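Local coordinates for extracellular protein containing a SCP domain (Bacillus anthracis, PDB 4IFA), which is of unknown function but is extracellular, carries an SCP domain of the cysteine-rich secretory protein family, and has been considered as a vaccine candidate, at residues W242-Q245 with T246-A250; H253-D256 with M257-N261; H295-G298 with V299-L302. All coordinates share one frame; numbering follows the deposited sequence.

Contact 1. Residues W242-Q245 with T246-A250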
loop_
_atom_site.group_PDB
_atom_site.type_symbol
_atom_site.label_atom_id
_atom_site.label_comp_id
_atom_site.label_asym_id
_atom_site.label_seq_id
_atom_site.Cartn_x
_atom_site.Cartn_y
_atom_site.Cartn_z
ATOM N N TRP A 242 -3.515 11.265 13.348
ATOM C CA TRP A 242 -2.562 11.970 12.518
ATOM C C TRP A 242 -1.984 13.148 13.258
ATOM O O TRP A 242 -2.725 13.916 13.917
ATOM C CB TRP A 242 -3.274 12.510 11.258
ATOM C CG TRP A 242 -2.399 13.311 10.316
ATOM C CD1 TRP A 242 -2.359 14.679 10.206
ATOM C CD2 TRP A 242 -1.395 12.812 9.413
ATOM N NE1 TRP A 242 -1.434 15.053 9.263
ATOM C CE2 TRP A 242 -0.837 13.935 8.748
ATOM C CE3 TRP A 242 -0.947 11.539 9.059
ATOM C CZ2 TRP A 242 0.158 13.805 7.780
ATOM C CZ3 TRP A 242 -0.001 11.408 8.075
ATOM C CH2 TRP A 242 0.570 12.525 7.467
ATOM N N ASP A 243 -0.658 13.302 13.161
ATOM C CA ASP A 243 -0.028 14.469 13.758
ATOM C C ASP A 243 0.780 15.192 12.692
ATOM O O ASP A 243 1.819 14.696 12.213
ATOM C CB ASP A 243 0.867 14.113 14.935
ATOM C CG ASP A 243 1.296 15.354 15.690
ATOM O OD1 ASP A 243 0.428 16.005 16.361
ATOM O OD2 ASP A 243 2.462 15.761 15.586
ATOM N N GLN A 244 0.297 16.370 12.318
ATOM C CA GLN A 244 0.950 17.090 11.223
ATOM C C GLN A 244 2.386 17.547 11.532
ATOM O O GLN A 244 3.252 17.464 10.681
ATOM C CB GLN A 244 0.116 18.290 10.761
ATOM C CG GLN A 244 0.691 18.961 9.502
ATOM C CD GLN A 244 0.691 18.042 8.281
ATOM O OE1 GLN A 244 -0.320 17.433 7.953
ATOM N NE2 GLN A 244 1.814 17.984 7.580
ATOM N N GLN A 245 2.623 18.046 12.743
ATOM C CA GLN A 245 3.962 18.509 13.099
ATOM C C GLN A 245 4.973 17.344 13.058
ATOM O O GLN A 245 6.113 17.525 12.645
ATOM C CB GLN A 245 3.917 19.244 14.435
ATOM C CG GLN A 245 2.865 20.362 14.438
ATOM C CD GLN A 245 3.189 21.513 13.495
ATOM O OE1 GLN A 245 4.208 22.189 13.649
ATOM N NE2 GLN A 245 2.294 21.768 12.536
ATOM N N THR A 246 4.529 16.134 13.417
ATOM C CA THR A 246 5.356 14.933 13.340
ATOM C C THR A 246 5.588 14.526 11.866
ATOM O O THR A 246 6.700 14.130 11.488
ATOM C CB THR A 246 4.712 13.746 14.152
ATOM O OG1 THR A 246 4.591 14.121 15.542
ATOM C CG2 THR A 246 5.517 12.480 14.053
ATOM N N ALA A 247 4.533 14.633 11.041
ATOM C CA ALA A 247 4.645 14.349 9.631
ATOM C C ALA A 247 5.689 15.255 8.969
ATOM O O ALA A 247 6.502 14.782 8.143
ATOM C CB ALA A 247 3.311 14.461 8.948
ATOM N N ASP A 248 5.695 16.545 9.335
ATOM C CA ASP A 248 6.705 17.479 8.798
ATOM C C ASP A 248 8.125 17.044 9.159
ATOM O O ASP A 248 9.057 17.131 8.322
ATOM C CB ASP A 248 6.438 18.893 9.321
ATOM C CG ASP A 248 5.136 19.474 8.833
ATOM O OD1 ASP A 248 4.592 19.012 7.817
ATOM O OD2 ASP A 248 4.676 20.440 9.469
ATOM N N VAL A 249 8.308 16.552 10.384
ATOM C CA VAL A 249 9.613 16.002 10.806
ATOM C C VAL A 249 9.986 14.789 9.950
ATOM O O VAL A 249 11.113 14.708 9.447
ATOM C CB VAL A 249 9.642 15.656 12.295
ATOM C CG1 VAL A 249 10.860 14.839 12.663
ATOM C CG2 VAL A 249 9.540 16.959 13.149
ATOM N N ALA A 250 9.040 13.878 9.746
ATOM C CA ALA A 250 9.261 12.693 8.932
ATOM C C ALA A 250 9.637 13.041 7.478
ATOM O O ALA A 250 10.522 12.407 6.913
ATOM C CB ALA A 250 8.047 11.811 8.979
HETATM O O HOH W 1 5.841 21.878 11.482
#
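Asp243 is the N-cap of helix 244-260, the helix that follows the short edge strand 241-242 of the SCP domain, and its carboxylate meets Thr246 in the first turn. Traced outward, Asp243 first sets CB 3.9 Å from Thr246 CB. Its CG, anti to the backbone N (chi1 -169°), comes 3.5 Å from Thr246 OG1, and this rotation carries OD2 toward the first helical turn, while OD1 pairs with Lys339 at the chain's C-terminus. OD2 takes two bonds on its anti side, one from each face of the carboxylate: Thr246 N at 3.0 Å closes the cap, and the hydroxyl OG1 of Thr246 donates to the same OD2 at 2.7 Å. Both donors belong to one residue, which limits how far the carboxylate can turn.

Trp242 brings CZ2 to 3.4 Å from Ala247 CB, an oblique apolar contact, while its NE1 donates in the ring plane to Gln244 OE1. The amide of Gln244 is thus used at both ends, since its NE2 continues to Asp248 OD1 at 3.0 Å. That second bond lies in the amide plane of Gln244 but reaches Asp248 OD1 from above the plane of the carboxylate.

Contact 2. Residues H253-D256 with M257-N261; sequences HSKD and MKDNN
The last turns of helix 244-260, which packs on the sheet of the SCP domain, hold side chains of two characters: His253 and Met257 meet on its buried side, while Lys255 with Asp259 and Asp256 with Asn260 form polar i to i+4 pairs. Met257 is a selenomethionine. Its CG sits over one face of the His253 imidazole, 4.2 Å from the ring centroid and offset toward the rim, a CH-pi contact. The chain then bends at its third torsion (chi3 -69°), and this turn takes CE to 3.7 Å from His253 CD2. SE lies obliquely to the ring, as in a Met-aromatic contact. NE2 of His253 hydrogen-bonds to the backbone oxygen of Ser264, which holds the ring's rotation, and Met257 reaches Phe331 and Thr333 of strand 331-338.

On the solvent side Lys255 runs extended until its last torsion, where a bend swings NZ onto Asp259. The salt bridge from Lys255 NZ to Asp259 OD2 measures 2.9 Å and uses the syn lone pair of the carboxylate. A water donates to the other oxygen, Asp259 OD1, at 2.6 Å and makes a weak bond with Lys255 NZ.

Asp256 splits its carboxylate between two tasks. OD1 accepts from Asn260 ND2 at 2.7 Å, nearly in line with its C-O bond, the two flat groups being turned 74° apart. OD2 is held by the hydroxyls of Tyr262 and Ser267, tying the helix end to the loop that follows. In the backbone, Asn260 N bonds to Asp256 O at 2.9 Å. Asn261 has positive phi (54°), and two bonds back into the last turn complete a Schellman motif, a classic C-terminal helix cap.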
loop_
_atom_site.group_PDB
_atom_site.type_symbol
_atom_site.label_atom_id
_atom_site.label_comp_id
_atom_site.label_asym_id
_atom_site.label_seq_id
_atom_site.Cartn_x
_atom_site.Cartn_y
_atom_site.Cartn_z
ATOM N N HIS A 253 13.247 14.035 7.321
ATOM C CA HIS A 253 14.149 12.889 7.400
ATOM C C HIS A 253 14.245 12.161 6.066
ATOM O O HIS A 253 15.340 11.766 5.626
ATOM C CB HIS A 253 13.773 11.973 8.548
ATOM C CG HIS A 253 14.801 10.936 8.818
ATOM N ND1 HIS A 253 16.110 11.260 9.103
ATOM C CD2 HIS A 253 14.754 9.589 8.748
ATOM C CE1 HIS A 253 16.807 10.153 9.249
ATOM N NE2 HIS A 253 16.012 9.125 9.053
ATOM N N SER A 254 13.097 11.919 5.442
ATOM C CA SER A 254 13.099 11.270 4.133
ATOM C C SER A 254 13.947 12.053 3.115
ATOM O O SER A 254 14.733 11.477 2.348
ATOM C CB SER A 254 11.664 11.147 3.626
ATOM O OG SER A 254 10.974 10.140 4.375
ATOM N N LYS A 255 13.807 13.382 3.132
ATOM C CA LYS A 255 14.561 14.257 2.232
ATOM C C LYS A 255 16.062 14.210 2.543
ATOM O O LYS A 255 16.896 14.164 1.629
ATOM C CB LYS A 255 14.036 15.686 2.317
ATOM C CG LYS A 255 14.787 16.695 1.446
ATOM C CD LYS A 255 14.054 18.009 1.434
ATOM C CE LYS A 255 14.941 19.178 1.002
ATOM N NZ LYS A 255 15.684 19.007 -0.231
ATOM N N ASP A 256 16.408 14.210 3.824
ATOM C CA ASP A 256 17.822 14.153 4.249
ATOM C C ASP A 256 18.473 12.851 3.758
ATOM O O ASP A 256 19.575 12.844 3.205
ATOM C CB ASP A 256 17.871 14.292 5.766
ATOM C CG ASP A 256 19.268 14.303 6.329
ATOM O OD1 ASP A 256 20.192 14.814 5.647
ATOM O OD2 ASP A 256 19.431 13.838 7.480
HETATM N N MSE A 257 17.766 11.734 3.908
HETATM C CA MSE A 257 18.292 10.437 3.425
HETATM C C MSE A 257 18.538 10.416 1.923
HETATM O O MSE A 257 19.569 9.935 1.459
HETATM C CB MSE A 257 17.361 9.289 3.820
HETATM C CG MSE A 257 17.361 8.985 5.312
HETATM SE SE MSE A 257 16.358 7.364 5.763
HETATM C CE MSE A 257 14.599 8.033 5.360
ATOM N N LYS A 258 17.592 10.957 1.173
ATOM C CA LYS A 258 17.692 11.003 -0.293
ATOM C C LYS A 258 18.836 11.915 -0.691
ATOM O O LYS A 258 19.730 11.535 -1.470
ATOM C CB LYS A 258 16.381 11.559 -0.861
ATOM C CG LYS A 258 16.323 11.924 -2.374
ATOM C CD LYS A 258 16.158 10.770 -3.254
ATOM C CE LYS A 258 16.201 11.141 -4.753
ATOM N NZ LYS A 258 15.052 12.009 -5.138
ATOM N N ASP A 259 18.839 13.119 -0.134
ATOM C CA ASP A 259 19.845 14.130 -0.522
ATOM C C ASP A 259 21.282 13.750 -0.132
ATOM O O ASP A 259 22.231 13.963 -0.909
ATOM C CB ASP A 259 19.532 15.468 0.137
ATOM C CG ASP A 259 18.322 16.198 -0.470
ATOM O OD1 ASP A 259 17.793 15.787 -1.515
ATOM O OD2 ASP A 259 17.946 17.245 0.145
ATOM N N ASN A 260 21.445 13.155 1.047
ATOM C CA ASN A 260 22.760 12.826 1.584
ATOM C C ASN A 260 23.181 11.373 1.515
ATOM O O ASN A 260 24.163 10.963 2.137
ATOM C CB ASN A 260 22.842 13.457 2.997
ATOM C CG ASN A 260 22.812 14.971 2.924
ATOM O OD1 ASN A 260 23.627 15.574 2.236
ATOM N ND2 ASN A 260 21.817 15.587 3.576
ATOM N N ASN A 261 22.456 10.593 0.707
ATOM C CA ASN A 261 22.916 9.245 0.367
ATOM C C ASN A 261 23.247 8.335 1.531
ATOM O O ASN A 261 24.302 7.704 1.574
ATOM C CB ASN A 261 24.055 9.362 -0.630
ATOM C CG ASN A 261 23.579 9.959 -1.899
ATOM O OD1 ASN A 261 23.004 9.253 -2.721
ATOM N ND2 ASN A 261 23.771 11.269 -2.066
HETATM O O HOH W 2 16.266 17.453 -2.736
#

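Contact 3. Residues H295-G298 with V299-L302; sequences HSDG and VAAL
His295 lies against the first turn of helix 298-306, with one imidazole face over Ala301 CA in a CH-pi contact whose distance to the centroid is 4.0 Å. The ring is brought there by a first torsion that sets CG anti to the carbonyl carbon (chi1 -56°). Separately, His295 CB comes 3.7 Å from Ala301 N, and CD2 passes 3.7 Å from Ala300 O.

Ser296 is turned otherwise: OG sits between the backbone N and the carbonyl carbon (chi1 57°). From there OG hydrogen-bonds to Gln191 OE1 and comes 3.6 Å from Ala300 CB.

Asp297 adopts the same kind of rotation (chi1 64°), folding its carboxylate back over the start of the helix. This is an N-cap, at the entry to a helix of the SCP domain that lies against helix 210-234. OD1 accepts from Ala300 N at 3.1 Å, the donor arriving nearly end-on to the C-O bond, while the main-chain O of the same residue accepts from Ala301 N at 3.0 Å. OD2 is engaged by Arg181 in a salt bridge and by Gln191 NE2, so both carboxylate oxygens of this buried residue are satisfied. Val299 CB packs 3.6 Å from Asp297 OD1, and Gly298 O receives Leu302 N at 2.9 Å.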
loop_
_atom_site.group_PDB
_atom_site.type_symbol
_atom_site.label_atom_id
_atom_site.label_comp_id
_atom_site.label_asym_id
_atom_site.label_seq_id
_atom_site.Cartn_x
_atom_site.Cartn_y
_atom_site.Cartn_z
ATOM N N HIS A 295 10.786 1.247 -2.568
ATOM C CA HIS A 295 9.523 0.562 -2.851
ATOM C C HIS A 295 8.747 1.410 -3.874
ATOM O O HIS A 295 8.834 2.648 -3.855
ATOM C CB HIS A 295 8.721 0.330 -1.585
ATOM C CG HIS A 295 9.483 -0.430 -0.542
ATOM N ND1 HIS A 295 10.524 0.131 0.183
ATOM C CD2 HIS A 295 9.373 -1.709 -0.130
ATOM C CE1 HIS A 295 10.985 -0.774 1.026
ATOM N NE2 HIS A 295 10.310 -1.907 0.841
ATOM N N SER A 296 7.923 0.758 -4.689
ATOM C CA SER A 296 7.190 1.473 -5.749
ATOM C C SER A 296 6.261 2.551 -5.264
ATOM O O SER A 296 6.140 3.586 -5.907
ATOM C CB SER A 296 6.382 0.504 -6.616
ATOM O OG SER A 296 5.458 -0.268 -5.822
ATOM N N ASP A 297 5.580 2.296 -4.153
ATOM C CA ASP A 297 4.642 3.221 -3.563
ATOM C C ASP A 297 4.437 2.944 -2.088
ATOM O O ASP A 297 5.075 2.050 -1.529
ATOM C CB ASP A 297 3.321 3.288 -4.370
ATOM C CG ASP A 297 2.522 1.952 -4.387
ATOM O OD1 ASP A 297 2.829 1.051 -3.575
ATOM O OD2 ASP A 297 1.571 1.881 -5.193
ATOM N N GLY A 298 3.578 3.728 -1.443
ATOM C CA GLY A 298 3.348 3.610 -0.008
ATOM C C GLY A 298 2.784 2.276 0.391
ATOM O O GLY A 298 3.169 1.730 1.444
ATOM N N VAL A 299 1.847 1.746 -0.389
ATOM C CA VAL A 299 1.279 0.413 -0.175
ATOM C C VAL A 299 2.397 -0.615 -0.094
ATOM O O VAL A 299 2.444 -1.425 0.839
ATOM C CB VAL A 299 0.272 0.053 -1.284
ATOM C CG1 VAL A 299 -0.098 -1.443 -1.210
ATOM C CG2 VAL A 299 -0.965 0.945 -1.182
ATOM N N ALA A 300 3.343 -0.574 -1.034
ATOM C CA ALA A 300 4.447 -1.519 -1.044
ATOM C C ALA A 300 5.377 -1.335 0.137
ATOM O O ALA A 300 5.808 -2.324 0.790
ATOM C CB ALA A 300 5.233 -1.405 -2.378
ATOM N N ALA A 301 5.685 -0.090 0.486
ATOM C CA ALA A 301 6.543 0.159 1.660
ATOM C C ALA A 301 5.928 -0.377 2.923
ATOM O O ALA A 301 6.606 -1.026 3.722
ATOM C CB ALA A 301 6.831 1.659 1.847
ATOM N N LEU A 302 4.650 -0.120 3.133
ATOM C CA LEU A 302 3.979 -0.576 4.359
ATOM C C LEU A 302 3.974 -2.127 4.453
ATOM O O LEU A 302 4.136 -2.713 5.555
ATOM C CB LEU A 302 2.557 -0.012 4.444
ATOM C CG LEU A 302 1.737 -0.422 5.645
ATOM C CD1 LEU A 302 2.409 0.020 6.930
ATOM C CD2 LEU A 302 0.363 0.226 5.509
#

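The three contacts lie within the cysteine-rich secretory protein (CAP/SCP) region and come in series along the chain. Contacts 1 and 2 share helix 244-260: the first caps its start, the second its end, with centres about 17 Å apart and two residues between their segments. Contact 3 opens the separate helix 298-306 beyond strand 286-293, with its centre about 19 Å from that of contact 1 and about 17 Å from that of contact 2, and touches neither. All three have neighbours on strand 331-338, so the two helices are related through the same mixed sheet. Contact 3 also meets strands 164-171 and 176-183, placing it at the junction with the N-terminal part of the protein.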